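Local atomic coordinates of thermostable monoacylglycerol lipase (Bacillus, PDB entry 4LHE), a protein that hydrolyses monoacylglycerols to glycerol and free fatty acids, as a heat-stable bacterial lipase of the alpha/beta hydrolase fold. Residues N18-V23 with R87-F92; H61-E66 with P139-S144; T68-W73 with L170-A175; V219-S224 with Q234-E239. All blocks are in the same frame, centred on the assembly; numbering follows the deposited sequence.

Interaction 1 (N18-V23 with R87-F92)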
# COMPACT_ATOMS: atom_id res chain seq x y z
N ASN A 18 -6.67 -18.57 -9.00
CA ASN A 18 -8.03 -18.92 -9.32
C ASN A 18 -8.66 -18.66 -10.68
O ASN A 18 -8.72 -19.57 -11.50
CB ASN A 18 -8.88 -18.20 -8.27
CG ASN A 18 -8.66 -18.74 -6.87
OD1 ASN A 18 -8.77 -19.95 -6.64
ND2 ASN A 18 -8.33 -17.86 -5.93
N GLY A 19 -9.10 -17.43 -10.93
CA GLY A 19 -9.71 -17.10 -12.21
C GLY A 19 -8.76 -16.12 -12.86
O GLY A 19 -7.75 -15.72 -12.26
N PRO A 20 -9.11 -15.68 -14.07
CA PRO A 20 -8.28 -14.87 -14.98
C PRO A 20 -8.23 -13.41 -14.58
O PRO A 20 -7.46 -12.66 -15.17
CB PRO A 20 -9.01 -15.02 -16.31
CG PRO A 20 -10.44 -15.13 -15.91
CD PRO A 20 -10.42 -15.99 -14.67
N VAL A 21 -9.03 -13.00 -13.60
CA VAL A 21 -8.88 -11.67 -13.03
C VAL A 21 -7.96 -11.70 -11.80
O VAL A 21 -8.15 -12.54 -10.91
CB VAL A 21 -10.23 -11.06 -12.66
CG1 VAL A 21 -10.02 -9.65 -12.14
CG2 VAL A 21 -11.14 -11.02 -13.88
N GLY A 22 -6.99 -10.79 -11.74
CA GLY A 22 -6.00 -10.80 -10.67
C GLY A 22 -6.02 -9.56 -9.80
O GLY A 22 -6.34 -8.47 -10.25
N VAL A 23 -5.71 -9.74 -8.52
CA VAL A 23 -5.54 -8.60 -7.63
C VAL A 23 -4.15 -8.63 -6.98
O VAL A 23 -3.79 -9.60 -6.31
CB VAL A 23 -6.62 -8.54 -6.53
CG1 VAL A 23 -6.48 -7.23 -5.78
CG2 VAL A 23 -8.02 -8.62 -7.12
N ARG A 87 -0.45 -14.86 -15.39
CA ARG A 87 -1.54 -15.75 -15.02
C ARG A 87 -2.93 -15.17 -15.27
O ARG A 87 -3.92 -15.90 -15.26
CB ARG A 87 -1.40 -16.13 -13.53
CG ARG A 87 -0.11 -16.91 -13.25
CD ARG A 87 0.19 -17.08 -11.77
NE ARG A 87 1.29 -18.04 -11.59
CZ ARG A 87 2.56 -17.79 -11.93
NH1 ARG A 87 2.91 -16.61 -12.44
NH2 ARG A 87 3.49 -18.71 -11.73
N CYS A 88 -2.99 -13.87 -15.52
CA CYS A 88 -4.28 -13.17 -15.59
C CYS A 88 -4.32 -12.25 -16.78
O CYS A 88 -3.28 -11.76 -17.21
CB CYS A 88 -4.49 -12.35 -14.32
SG CYS A 88 -4.49 -13.32 -12.80
N GLN A 89 -5.51 -12.00 -17.30
CA GLN A 89 -5.62 -11.06 -18.41
C GLN A 89 -6.26 -9.76 -17.99
O GLN A 89 -6.42 -8.84 -18.80
CB GLN A 89 -6.37 -11.69 -19.59
CG GLN A 89 -7.51 -12.56 -19.20
CD GLN A 89 -7.27 -13.99 -19.62
OE1 GLN A 89 -6.12 -14.43 -19.75
NE2 GLN A 89 -8.35 -14.74 -19.84
N THR A 90 -6.61 -9.66 -16.71
CA THR A 90 -7.11 -8.43 -16.13
C THR A 90 -6.40 -8.25 -14.79
O THR A 90 -6.27 -9.20 -14.00
CB THR A 90 -8.63 -8.52 -15.89
OG1 THR A 90 -9.29 -8.94 -17.10
CG2 THR A 90 -9.21 -7.19 -15.44
N ILE A 91 -5.91 -7.04 -14.52
CA ILE A 91 -5.17 -6.83 -13.28
C ILE A 91 -5.69 -5.59 -12.56
O ILE A 91 -5.85 -4.53 -13.16
CB ILE A 91 -3.67 -6.70 -13.56
CG1 ILE A 91 -3.08 -8.07 -13.96
CG2 ILE A 91 -2.96 -6.16 -12.37
CD1 ILE A 91 -1.61 -8.04 -14.30
N PHE A 92 -6.00 -5.75 -11.27
CA PHE A 92 -6.28 -4.61 -10.41
C PHE A 92 -5.21 -4.52 -9.34
O PHE A 92 -4.66 -5.54 -8.93
CB PHE A 92 -7.61 -4.81 -9.70
CG PHE A 92 -8.77 -4.83 -10.63
CD1 PHE A 92 -9.20 -3.66 -11.24
CD2 PHE A 92 -9.46 -6.02 -10.86
CE1 PHE A 92 -10.30 -3.68 -12.10
CE2 PHE A 92 -10.55 -6.04 -11.71
CZ PHE A 92 -10.97 -4.87 -12.33

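Interaction 2 (H61-E66 with P139-S144)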
# COMPACT_ATOMS: atom_id res chain seq x y z
N HIS A 61 13.54 -7.44 9.88
CA HIS A 61 14.21 -6.67 10.94
C HIS A 61 14.46 -5.26 10.38
O HIS A 61 14.56 -5.10 9.16
CB HIS A 61 15.52 -7.37 11.31
CG HIS A 61 16.23 -6.78 12.49
ND1 HIS A 61 16.86 -5.56 12.44
CD2 HIS A 61 16.44 -7.27 13.74
CE1 HIS A 61 17.41 -5.30 13.61
NE2 HIS A 61 17.17 -6.33 14.42
N TYR A 62 14.53 -4.23 11.22
CA TYR A 62 14.67 -2.88 10.68
C TYR A 62 16.03 -2.59 10.03
O TYR A 62 16.16 -1.65 9.25
CB TYR A 62 14.30 -1.80 11.71
CG TYR A 62 15.06 -1.86 13.02
CD1 TYR A 62 16.41 -1.56 13.07
CD2 TYR A 62 14.41 -2.20 14.20
CE1 TYR A 62 17.11 -1.61 14.25
CE2 TYR A 62 15.10 -2.25 15.40
CZ TYR A 62 16.45 -1.96 15.41
OH TYR A 62 17.15 -2.00 16.59
N GLU A 63 17.03 -3.41 10.34
CA GLU A 63 18.35 -3.27 9.72
C GLU A 63 18.33 -3.68 8.25
O GLU A 63 18.98 -3.05 7.41
CB GLU A 63 19.38 -4.10 10.47
CG GLU A 63 19.96 -3.42 11.70
CD GLU A 63 20.66 -4.41 12.60
OE1 GLU A 63 20.20 -5.57 12.63
OE2 GLU A 63 21.66 -4.04 13.24
N ASP A 64 17.58 -4.74 7.96
CA ASP A 64 17.30 -5.13 6.58
C ASP A 64 16.62 -3.99 5.85
O ASP A 64 17.05 -3.59 4.77
CB ASP A 64 16.40 -6.37 6.56
CG ASP A 64 17.15 -7.65 6.88
OD1 ASP A 64 18.40 -7.64 6.85
OD2 ASP A 64 16.50 -8.67 7.16
N MET A 65 15.55 -3.48 6.44
CA MET A 65 14.85 -2.31 5.93
C MET A 65 15.81 -1.16 5.60
O MET A 65 15.71 -0.53 4.55
CB MET A 65 13.85 -1.84 6.98
CG MET A 65 13.27 -0.49 6.70
SD MET A 65 11.79 -0.66 5.71
CE MET A 65 11.03 0.92 6.04
N GLU A 66 16.76 -0.91 6.50
CA GLU A 66 17.67 0.23 6.39
C GLU A 66 18.50 0.24 5.11
O GLU A 66 18.76 1.30 4.54
CB GLU A 66 18.60 0.27 7.61
CG GLU A 66 19.64 1.36 7.53
CD GLU A 66 20.33 1.60 8.84
OE1 GLU A 66 20.64 0.62 9.56
OE2 GLU A 66 20.56 2.78 9.14
N PRO A 139 19.29 11.33 13.68
CA PRO A 139 19.48 10.04 14.33
C PRO A 139 19.40 8.93 13.28
O PRO A 139 18.79 9.14 12.22
CB PRO A 139 18.29 9.95 15.29
CG PRO A 139 17.26 10.84 14.69
CD PRO A 139 17.99 11.95 14.00
N ARG A 140 20.02 7.79 13.54
CA ARG A 140 19.93 6.67 12.62
C ARG A 140 18.49 6.18 12.56
O ARG A 140 17.96 5.91 11.48
CB ARG A 140 20.84 5.54 13.08
CG ARG A 140 20.63 4.28 12.27
CD ARG A 140 21.92 3.78 11.66
NE ARG A 140 22.66 2.85 12.50
CZ ARG A 140 22.87 1.57 12.21
NH1 ARG A 140 22.39 1.04 11.09
NH2 ARG A 140 23.58 0.80 13.03
N TYR A 141 17.87 6.06 13.74
CA TYR A 141 16.54 5.49 13.86
C TYR A 141 15.61 6.44 14.60
O TYR A 141 16.05 7.18 15.49
CB TYR A 141 16.60 4.20 14.67
CG TYR A 141 17.48 3.12 14.09
CD1 TYR A 141 17.11 2.44 12.94
CD2 TYR A 141 18.66 2.75 14.73
CE1 TYR A 141 17.90 1.43 12.42
CE2 TYR A 141 19.47 1.75 14.22
CZ TYR A 141 19.08 1.10 13.06
OH TYR A 141 19.87 0.10 12.54
N LEU A 142 14.33 6.41 14.24
CA LEU A 142 13.29 7.03 15.05
C LEU A 142 12.44 5.93 15.64
O LEU A 142 12.10 4.97 14.94
CB LEU A 142 12.39 7.90 14.19
CG LEU A 142 13.06 8.74 13.13
CD1 LEU A 142 11.97 9.43 12.41
CD2 LEU A 142 14.00 9.76 13.75
N ASP A 143 12.09 6.06 16.91
CA ASP A 143 11.21 5.09 17.55
C ASP A 143 9.83 5.26 16.93
O ASP A 143 9.40 6.39 16.67
CB ASP A 143 11.16 5.29 19.06
CG ASP A 143 12.53 5.26 19.71
OD1 ASP A 143 13.50 4.87 19.02
OD2 ASP A 143 12.65 5.63 20.90
N SER A 144 9.17 4.15 16.64
CA SER A 144 7.87 4.21 15.99
C SER A 144 6.80 4.47 17.05
O SER A 144 6.92 4.03 18.20
CB SER A 144 7.59 2.94 15.19
OG SER A 144 8.46 2.86 14.06
O HOH W 1 18.88 5.45 8.91

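Interaction 3 (T68-W73 with L170-A175)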
# COMPACT_ATOMS: atom_id res chain seq x y z
N THR A 68 17.71 -1.19 2.16
CA THR A 68 16.91 -1.15 0.94
C THR A 68 16.65 0.27 0.47
O THR A 68 16.67 1.21 1.27
CB THR A 68 15.53 -1.82 1.11
OG1 THR A 68 14.74 -1.07 2.04
CG2 THR A 68 15.70 -3.24 1.60
N THR A 69 16.42 0.42 -0.84
CA THR A 69 16.02 1.69 -1.41
C THR A 69 14.57 1.55 -1.87
O THR A 69 14.07 0.43 -1.95
CB THR A 69 16.87 2.03 -2.64
OG1 THR A 69 16.49 1.18 -3.73
CG2 THR A 69 18.36 1.84 -2.33
N PHE A 70 13.92 2.66 -2.20
CA PHE A 70 12.57 2.57 -2.79
C PHE A 70 12.59 1.80 -4.12
O PHE A 70 11.59 1.20 -4.51
CB PHE A 70 11.90 3.95 -2.93
CG PHE A 70 12.33 4.75 -4.14
CD1 PHE A 70 11.65 4.65 -5.34
CD2 PHE A 70 13.39 5.63 -4.05
CE1 PHE A 70 12.03 5.40 -6.44
CE2 PHE A 70 13.78 6.39 -5.14
CZ PHE A 70 13.10 6.27 -6.34
N HIS A 71 13.74 1.80 -4.79
CA HIS A 71 13.89 0.99 -5.99
C HIS A 71 13.71 -0.51 -5.69
O HIS A 71 13.18 -1.26 -6.53
CB HIS A 71 15.24 1.26 -6.68
CG HIS A 71 15.38 2.66 -7.18
ND1 HIS A 71 14.48 3.24 -8.05
CD2 HIS A 71 16.33 3.60 -6.94
CE1 HIS A 71 14.86 4.48 -8.32
NE2 HIS A 71 15.97 4.73 -7.65
N ASP A 72 14.14 -0.94 -4.50
CA ASP A 72 13.92 -2.33 -4.09
C ASP A 72 12.42 -2.64 -3.90
O ASP A 72 11.95 -3.72 -4.27
CB ASP A 72 14.69 -2.64 -2.79
CG ASP A 72 16.21 -2.63 -2.98
OD1 ASP A 72 16.70 -3.08 -4.04
OD2 ASP A 72 16.93 -2.19 -2.05
N TRP A 73 11.70 -1.70 -3.30
CA TRP A 73 10.28 -1.87 -3.00
C TRP A 73 9.48 -1.89 -4.29
O TRP A 73 8.59 -2.73 -4.47
CB TRP A 73 9.78 -0.74 -2.08
CG TRP A 73 10.64 -0.58 -0.85
CD1 TRP A 73 11.37 -1.55 -0.22
CD2 TRP A 73 10.86 0.64 -0.11
NE1 TRP A 73 12.03 -1.01 0.87
CE2 TRP A 73 11.74 0.33 0.95
CE3 TRP A 73 10.40 1.95 -0.25
CZ2 TRP A 73 12.16 1.29 1.87
CZ3 TRP A 73 10.84 2.91 0.66
CH2 TRP A 73 11.70 2.57 1.70
N LEU A 170 11.45 6.96 1.12
CA LEU A 170 9.99 7.12 1.06
C LEU A 170 9.56 8.49 0.51
O LEU A 170 8.57 8.59 -0.24
CB LEU A 170 9.41 6.92 2.45
CG LEU A 170 7.91 7.17 2.56
CD1 LEU A 170 7.14 6.27 1.58
CD2 LEU A 170 7.42 6.97 3.98
N ALA A 171 10.27 9.54 0.91
CA ALA A 171 9.98 10.89 0.44
C ALA A 171 10.27 10.99 -1.06
O ALA A 171 9.54 11.66 -1.80
CB ALA A 171 10.79 11.91 1.21
N ARG A 172 11.33 10.33 -1.50
CA ARG A 172 11.68 10.29 -2.92
C ARG A 172 10.65 9.54 -3.77
O ARG A 172 10.33 9.96 -4.88
CB ARG A 172 13.06 9.68 -3.12
CG ARG A 172 14.20 10.59 -2.67
CD ARG A 172 15.45 10.32 -3.48
NE ARG A 172 16.11 9.08 -3.08
CZ ARG A 172 16.88 8.35 -3.88
NH1 ARG A 172 17.08 8.73 -5.14
NH2 ARG A 172 17.44 7.24 -3.42
N LEU A 173 10.18 8.41 -3.25
CA LEU A 173 9.11 7.66 -3.89
C LEU A 173 7.84 8.50 -4.02
O LEU A 173 7.20 8.49 -5.08
CB LEU A 173 8.82 6.38 -3.10
CG LEU A 173 7.66 5.50 -3.59
CD1 LEU A 173 7.89 5.13 -5.02
CD2 LEU A 173 7.53 4.27 -2.72
N MET A 174 7.46 9.23 -2.97
CA MET A 174 6.24 10.04 -3.04
C MET A 174 6.37 11.15 -4.09
O MET A 174 5.40 11.50 -4.77
CB MET A 174 5.89 10.63 -1.67
CG MET A 174 5.58 9.60 -0.58
SD MET A 174 5.00 10.43 0.91
CE MET A 174 5.17 9.16 2.14
N ALA A 175 7.59 11.68 -4.25
CA ALA A 175 7.84 12.77 -5.19
C ALA A 175 7.69 12.30 -6.63
O ALA A 175 7.00 12.93 -7.42
CB ALA A 175 9.24 13.36 -4.97

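Interaction 4 (V219-S224 with Q234-E239)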
# COMPACT_ATOMS: atom_id res chain seq x y z
N VAL A 219 -14.10 7.43 -1.46
CA VAL A 219 -14.95 6.80 -0.46
C VAL A 219 -14.39 7.05 0.94
O VAL A 219 -13.23 6.70 1.25
CB VAL A 219 -15.15 5.29 -0.75
CG1 VAL A 219 -15.91 4.60 0.36
CG2 VAL A 219 -15.89 5.13 -2.07
N ARG A 220 -15.20 7.69 1.78
CA ARG A 220 -14.82 8.03 3.15
C ARG A 220 -15.08 6.88 4.12
O ARG A 220 -16.14 6.25 4.10
CB ARG A 220 -15.54 9.30 3.61
CG ARG A 220 -15.21 10.54 2.78
CD ARG A 220 -15.03 11.77 3.66
NE ARG A 220 -13.85 12.55 3.27
CZ ARG A 220 -12.66 12.50 3.87
NH1 ARG A 220 -12.45 11.70 4.92
NH2 ARG A 220 -11.65 13.26 3.43
N LEU A 221 -14.08 6.59 4.95
CA LEU A 221 -14.16 5.55 5.95
C LEU A 221 -14.32 6.22 7.31
O LEU A 221 -13.40 6.89 7.79
CB LEU A 221 -12.89 4.68 5.92
CG LEU A 221 -12.62 3.96 4.60
CD1 LEU A 221 -11.29 3.19 4.62
CD2 LEU A 221 -13.79 3.02 4.25
N ARG A 222 -15.47 6.01 7.93
CA ARG A 222 -15.85 6.81 9.11
C ARG A 222 -15.49 6.21 10.47
O ARG A 222 -15.46 6.94 11.47
CB ARG A 222 -17.35 7.13 9.06
CG ARG A 222 -17.64 8.57 8.69
CD ARG A 222 -18.43 8.75 7.39
NE ARG A 222 -18.18 10.09 6.86
CZ ARG A 222 -18.89 10.69 5.91
NH1 ARG A 222 -19.92 10.08 5.34
NH2 ARG A 222 -18.55 11.92 5.52
N ASN A 223 -15.21 4.91 10.50
CA ASN A 223 -14.92 4.24 11.77
C ASN A 223 -13.51 3.63 11.82
O ASN A 223 -13.29 2.62 12.48
CB ASN A 223 -15.97 3.15 12.05
CG ASN A 223 -16.10 2.80 13.53
OD1 ASN A 223 -15.62 3.53 14.41
ND2 ASN A 223 -16.74 1.67 13.82
N SER A 224 -12.56 4.24 11.12
CA SER A 224 -11.22 3.68 11.04
C SER A 224 -10.16 4.74 11.14
O SER A 224 -10.34 5.85 10.66
CB SER A 224 -11.02 2.95 9.70
OG SER A 224 -11.86 1.82 9.61
N GLN A 234 -12.92 -2.57 7.73
CA GLN A 234 -12.45 -3.69 6.89
C GLN A 234 -13.52 -4.34 5.98
O GLN A 234 -13.30 -4.47 4.78
CB GLN A 234 -11.75 -4.76 7.74
CG GLN A 234 -11.17 -5.92 6.95
CD GLN A 234 -10.74 -7.06 7.83
OE1 GLN A 234 -11.53 -7.95 8.16
NE2 GLN A 234 -9.47 -7.06 8.23
N PRO A 235 -14.68 -4.74 6.53
CA PRO A 235 -15.66 -5.37 5.64
C PRO A 235 -16.18 -4.42 4.55
O PRO A 235 -16.43 -4.86 3.41
CB PRO A 235 -16.80 -5.76 6.59
CG PRO A 235 -16.19 -5.74 7.97
CD PRO A 235 -15.17 -4.66 7.92
N MET A 236 -16.32 -3.14 4.87
CA MET A 236 -16.72 -2.15 3.89
C MET A 236 -15.67 -2.01 2.76
O MET A 236 -16.02 -1.97 1.57
CB MET A 236 -16.99 -0.81 4.58
CG MET A 236 -17.21 0.34 3.62
SD MET A 236 -17.73 1.88 4.39
CE MET A 236 -18.24 2.78 2.91
N ILE A 237 -14.40 -1.97 3.12
CA ILE A 237 -13.34 -1.96 2.11
C ILE A 237 -13.39 -3.17 1.19
O ILE A 237 -13.24 -3.05 -0.03
CB ILE A 237 -11.94 -1.90 2.75
CG1 ILE A 237 -11.79 -0.62 3.58
CG2 ILE A 237 -10.85 -1.98 1.68
CD1 ILE A 237 -10.47 -0.58 4.41
N ILE A 238 -13.60 -4.35 1.77
CA ILE A 238 -13.65 -5.57 1.00
C ILE A 238 -14.87 -5.60 0.05
O ILE A 238 -14.73 -5.93 -1.13
CB ILE A 238 -13.63 -6.82 1.93
CG1 ILE A 238 -12.21 -7.05 2.48
CG2 ILE A 238 -14.12 -8.05 1.18
CD1 ILE A 238 -12.13 -7.98 3.72
N GLU A 239 -16.04 -5.24 0.56
CA GLU A 239 -17.29 -5.31 -0.20
C GLU A 239 -17.34 -4.26 -1.32
O GLU A 239 -17.78 -4.54 -2.44
CB GLU A 239 -18.48 -5.18 0.78
CG GLU A 239 -19.86 -4.98 0.17
CD GLU A 239 -20.97 -4.89 1.23
OE1 GLU A 239 -20.66 -4.74 2.44
OE2 GLU A 239 -22.17 -4.98 0.85

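Interaction 1 (N18-V23 with R87-F92)
Val21, Gly22 and Val23 run beside Thr90, Ile91 and Phe92 as neighbouring parallel strands inside the main sheet of the alpha/beta hydrolase fold, the short segment axes 22° apart in direction. Gly22 uses both its polar backbone atoms here: its N donates to Thr90 O at 2.9 Å, and its O receives Phe92 N at 2.9 Å in a nearly straight bond (173° at the hydrogen). Packing is close at this glycine as well. Cys88 lays its sulfur over it, SG 3.6 Å from Gly22 CA, because a chi1 of -60° turns SG back beside its own backbone N. A CB at Gly22 would stand about 2.8 Å from Cys88 SG, which explains why a residue without a side chain suits the place. On the other face of the sheet Val21 CG1 meets the rim of the Phe92 ring near its plane, 3.7 Å from CE2, while Val21 CG2 lies beside Thr90 CB. The Phe92 ring also meets Phe245 of the C-terminal helix, and Thr90 OG1 bonds to Ala249 O, so the end of the chain covers this face. The start of the pairing is looser and turned to solvent. Pro20 O accepts from Gln89 N at 3.0 Å but binds Thr90 N only weakly, at 3.5 Å, and the exposed Gln89 amide merely lies against the proline ring. The chemistry implies a division of labour: backbone bonds set the register of the two strands, sulfur and branched or aromatic carbons fill the faces, and polar groups tolerate water where the ladder begins.

Interaction 2 (H61-E66 with P139-S144)
Tyr62 and Tyr141 join the short helix 62-67 to the two-stranded antiparallel sheet 141-143/161-163, part of the chain inserted after core strand 115-119 and probably belonging to the cap of this hydrolase. The tyrosines make a T-shaped pair: the edge of Tyr62, through CD1 and CE1, meets the face of Tyr141, with CD1 3.4 Å from Tyr141 CE1 and the planes at 63°. Arg140 CG lies over the centre of the opposite face of Tyr141, 3.3 Å above its plane, so the ring is sandwiched. The extended Glu66 chain carries its carboxylate to the Arg140 guanidinium, nearly coplanar with it; the salt bridge is modelled too short for its exact distance to be trusted. A water supports this side, donating to Arg140 O at 2.8 Å and to Glu66 OE2 at 3.2 Å. An alanine in place of Tyr141 would probably leave the Tyr62 edge without its aromatic face and open a gap under Arg140 CG, letting the arginine turn more freely. His61, as N-cap, accepts from Glu63 N through ND1. Aromatic rings for contact and charged groups beside them suit this surface junction, consistent with a cap resting on an alpha/beta hydrolase core in its closed form.

Interaction 3 (T68-W73 with L170-A175)
Phe70 points the rim of its ring into the flat face of the Arg172 guanidinium, the reverse of the familiar cation over an aromatic face. Phe70 CE2 stands over the centre of the group, 3.9 Å from Arg172 CZ, and the two planes are 88° apart. A chi1 of 81° sets Phe70 CG between its own backbone N and carbonyl carbon, and its CB points toward helix 164-179. The Leu173 backbone (N and CA) lies over one face, N 4.3 Å above the plane near its centre; Leu173 CD1 touches Phe70 CD1 beside the ring at 3.8 Å, and His71 lies over the other face. A second part of the contact belongs to Trp73, whose indole edge faces Leu170 N (4.1 Å from CZ3) and Leu173 CD2 (4.4 Å from CE3). Leu173 continues onto Leu102 and Tyr105 of helix 98-109, so three helices share this leucine. An alanine in place of Phe70 would probably open a gap beside Leu173 and leave the Arg172 guanidinium without its ring edge, free to swing into solvent. The helix start that presents Phe70 is fixed by a capping box: Asp72 N donates to Thr69 OG1 at 3.3 Å, and Thr69 N to Asp72 OD2 at 2.9 Å, while Phe70 N is taken by Gln169 OE1 of the facing helix. No hydrogen bond links the two segments; the chemistry implies an apolar join between helix 70-87 and helix 164-179, with leucine and aromatic carbon inside and an arginine that can pack by its flat face while its charge stays near water.

Interaction 4 (V219-S224 with Q234-E239)
Val219 to Leu221, on the outermost strand of the main sheet, run nearly antiparallel to the start of helix 234-247, the short segment axes 161° apart in direction and 10.2 Å at closest approach. This is the strand-to-helix packing that ends the alpha/beta hydrolase fold, and the loop joining the two elements carries His226, probably the histidine of the catalytic triad. Met236 spans the gap. Its CG is anti to the backbone N (chi1 171°) and the chain beyond stays extended, so the methyl reaches Val219 tip to tip, CE 3.9 Å from Val219 CG1. On the way the sulfur passes Leu221, SD 4.1 Å from CD2; a long, flexible thioether can follow the strand past Leu221 to Val219. Arg220, between Val219 and Leu221, behaves differently: it points away from the helix and pairs its guanidinium with Asp194, showing the alternation of a strand with one oily side and one charged side. Beyond the strand, Asp233 OD2 takes both Asn223 N and Ser224 OG, tying the turn to the residue just before the helix. Ile237 is the second helix residue to touch the strand while also packing on Leu39 of helix 37-45, so a branched side chain serves two neighbours. It crosses Leu221 at about a right angle, and Leu221 CD1 ends 3.9 Å from Ile237 CD1 and 4.0 Å from Ile237 CG1.

Interactions 1 and 4 both reach the main sheet, their centres 24 Å apart: the first, partly buried, pairs two of its inner strands through backbone bonds, the second, buried, lays the C-terminal helix against an outermost strand with apolar side chains alone. That same helix supplies Phe245 beside interaction 1. Interactions 2 and 3 adjoin in sequence and link two successive helices to the region between strands 115-119 and 188-193. They differ with depth: interaction 2 lies at the surface and relies on charge, water and an aromatic pair, whereas interaction 3 is buried and mainly apolar, its arginine kept at the margin. Interactions 3 and 4 sit on opposite sides of the chain's centre.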